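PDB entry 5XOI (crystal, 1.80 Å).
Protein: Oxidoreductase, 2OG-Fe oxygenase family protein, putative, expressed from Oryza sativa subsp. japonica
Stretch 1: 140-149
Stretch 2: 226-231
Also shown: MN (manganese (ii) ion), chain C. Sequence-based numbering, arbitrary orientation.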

# COMPACT_ATOMS: atom_id res chain seq x y z
N GLN A 140 2.28 -12.54 -2.65
CA GLN A 140 3.43 -12.00 -1.94
C GLN A 140 4.03 -10.84 -2.73
O GLN A 140 4.05 -10.85 -3.96
CB GLN A 140 4.49 -13.08 -1.75
CG GLN A 140 4.09 -14.20 -0.81
CD GLN A 140 5.17 -15.27 -0.72
OE1 GLN A 140 5.55 -15.87 -1.74
NE2 GLN A 140 5.68 -15.50 0.49
N ASP A 141 4.55 -9.84 -2.01
CA ASP A 141 5.35 -8.78 -2.64
C ASP A 141 6.76 -9.34 -2.75
O ASP A 141 7.61 -9.14 -1.88
CB ASP A 141 5.32 -7.50 -1.82
CG ASP A 141 3.99 -6.75 -1.94
OD1 ASP A 141 3.08 -7.20 -2.67
OD2 ASP A 141 3.88 -5.68 -1.31
N LYS A 142 7.01 -10.06 -3.84
CA LYS A 142 8.25 -10.82 -3.96
C LYS A 142 9.12 -10.37 -5.13
O LYS A 142 10.05 -11.10 -5.50
CB LYS A 142 7.91 -12.31 -4.10
CG LYS A 142 7.07 -12.61 -5.34
CD LYS A 142 6.61 -14.06 -5.38
CE LYS A 142 5.91 -14.38 -6.69
NZ LYS A 142 5.92 -15.84 -6.96
N ASP A 143 8.84 -9.21 -5.72
CA ASP A 143 9.57 -8.78 -6.92
C ASP A 143 10.71 -7.81 -6.63
O ASP A 143 11.45 -7.46 -7.56
CB ASP A 143 8.60 -8.13 -7.92
CG ASP A 143 7.57 -9.11 -8.46
OD1 ASP A 143 7.82 -10.34 -8.42
OD2 ASP A 143 6.50 -8.66 -8.92
N GLU A 144 10.87 -7.36 -5.38
CA GLU A 144 12.01 -6.53 -5.00
C GLU A 144 13.30 -7.37 -4.98
O GLU A 144 13.27 -8.60 -4.99
CB GLU A 144 11.77 -5.90 -3.63
N THR A 145 14.45 -6.68 -4.94
CA THR A 145 15.73 -7.38 -5.01
C THR A 145 15.93 -8.25 -3.77
O THR A 145 15.36 -8.00 -2.70
CB THR A 145 16.90 -6.40 -5.17
OG1 THR A 145 17.08 -5.62 -3.97
CG2 THR A 145 16.66 -5.48 -6.34
N LYS A 146 16.73 -9.31 -3.92
CA LYS A 146 16.95 -10.23 -2.80
C LYS A 146 17.50 -9.55 -1.55
O LYS A 146 17.02 -9.87 -0.45
CB LYS A 146 17.85 -11.39 -3.24
CG LYS A 146 17.11 -12.49 -4.00
CD LYS A 146 17.99 -13.72 -4.21
CE LYS A 146 18.29 -14.43 -2.90
NZ LYS A 146 18.98 -15.73 -3.12
N PRO A 147 18.47 -8.63 -1.63
CA PRO A 147 18.91 -7.95 -0.40
C PRO A 147 17.81 -7.14 0.26
O PRO A 147 17.71 -7.12 1.49
CB PRO A 147 20.06 -7.05 -0.88
CG PRO A 147 20.58 -7.74 -2.10
CD PRO A 147 19.35 -8.30 -2.77
N SER A 148 16.97 -6.47 -0.54
CA SER A 148 15.83 -5.75 0.01
C SER A 148 14.91 -6.69 0.78
O SER A 148 14.50 -6.39 1.91
CB SER A 148 15.06 -5.06 -1.11
OG SER A 148 14.03 -4.26 -0.57
N LEU A 149 14.57 -7.82 0.17
CA LEU A 149 13.71 -8.80 0.83
C LEU A 149 14.40 -9.43 2.02
O LEU A 149 13.79 -9.57 3.09
CB LEU A 149 13.28 -9.87 -0.17
CG LEU A 149 12.45 -9.46 -1.38
CD1 LEU A 149 12.11 -10.70 -2.20
CD2 LEU A 149 11.19 -8.76 -0.92
N LEU A 226 -1.96 3.44 -1.95
CA LEU A 226 -0.59 3.72 -2.34
C LEU A 226 0.30 2.77 -1.57
O LEU A 226 0.31 2.79 -0.34
CB LEU A 226 -0.21 5.19 -2.05
CG LEU A 226 -0.93 6.23 -2.93
CD1 LEU A 226 -2.35 6.51 -2.42
CD2 LEU A 226 -0.12 7.53 -2.98
N THR A 227 1.05 1.94 -2.29
CA THR A 227 1.89 0.92 -1.66
C THR A 227 3.34 1.24 -1.96
O THR A 227 3.75 1.22 -3.13
CB THR A 227 1.49 -0.47 -2.17
OG1 THR A 227 0.22 -0.81 -1.60
CG2 THR A 227 2.52 -1.50 -1.74
N PHE A 228 4.12 1.55 -0.91
CA PHE A 228 5.51 2.00 -1.05
C PHE A 228 6.47 0.86 -0.73
O PHE A 228 6.30 0.17 0.29
CB PHE A 228 5.80 3.18 -0.11
CG PHE A 228 4.97 4.41 -0.37
CD1 PHE A 228 3.71 4.54 0.18
CD2 PHE A 228 5.46 5.44 -1.17
CE1 PHE A 228 2.94 5.67 -0.06
CE2 PHE A 228 4.70 6.58 -1.42
CZ PHE A 228 3.44 6.69 -0.86
N ARG A 229 7.49 0.67 -1.57
CA ARG A 229 8.52 -0.33 -1.32
C ARG A 229 9.89 0.21 -1.71
O ARG A 229 10.02 1.21 -2.42
CB ARG A 229 8.24 -1.64 -2.09
N GLN A 230 10.93 -0.48 -1.25
CA GLN A 230 12.30 -0.19 -1.65
C GLN A 230 12.80 -1.37 -2.46
O GLN A 230 12.82 -2.51 -1.98
CB GLN A 230 13.18 0.07 -0.43
CG GLN A 230 14.60 0.51 -0.81
CD GLN A 230 15.39 1.12 0.34
OE1 GLN A 230 14.85 1.36 1.42
NE2 GLN A 230 16.67 1.39 0.10
N HIS A 231 13.18 -1.10 -3.71
CA HIS A 231 13.68 -2.13 -4.63
C HIS A 231 14.89 -2.87 -4.07
O HIS A 231 15.83 -2.23 -3.57
CB HIS A 231 14.06 -1.49 -5.97
CG HIS A 231 14.28 -2.47 -7.08
ND1 HIS A 231 13.71 -3.72 -7.10
CD2 HIS A 231 15.02 -2.37 -8.21
CE1 HIS A 231 14.09 -4.36 -8.20
NE2 HIS A 231 14.88 -3.56 -8.89
MN MN C . 0.98 -6.56 -2.45
O HOH W 1 1.62 -4.64 -1.31

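The loop and helix start of residues 140-149 meet the end of a strand and the residues that follow it, 226-231, in a small contact that buries 253 Å² over both sides. One hydrogen bond crosses it: Ser148 OG donates to the backbone oxygen Gln230 O at 2.6 Å, a short bond. Ser148 points its CA-to-CB bond toward the other stretch, and with chi1 in the t well its hydroxyl reaches a carbonyl just past the strand. The helix that carries this serine is in place from its first turn, where Leu149 N donates to Thr145 O at 3.0 Å; Thr145 itself occupies the N-cap position.

The main packing is against His231, which has the largest covered area of any residue here. Its CA-to-CB bond points away, yet the t rotamer (chi1 -167°) brings the imidazole back to the first stretch. Thr145 CG2 lies over one face of the His231 ring in a CH-pi contact, 3.5 Å from its centroid and 17° off the normal, so the methyl sits almost squarely above it. Near the ring plane, the edge meets Glu144, with CA 3.9 Å from His231 ND1, and Asp143, with O 4.1 Å from His231 CE1. Further van der Waals contacts join Ser148 CB to His231 C (3.7 Å) and Glu144 CB to Gln230 O (3.9 Å); the Glu144 side chain is not modelled beyond CB.

At the metal, Asp141 divides its carboxylate: OD1 binds the manganese ion at 2.2 Å, while OD2 accepts a 2.5 Å hydrogen bond from water 1, itself a ligand at 2.3 Å from MN. Three further ligand atoms come from elsewhere in the structure. Across the contact, Asp141 OD2 only grazes Thr227 CG2 at 4.4 Å, a loose approach to a methyl group.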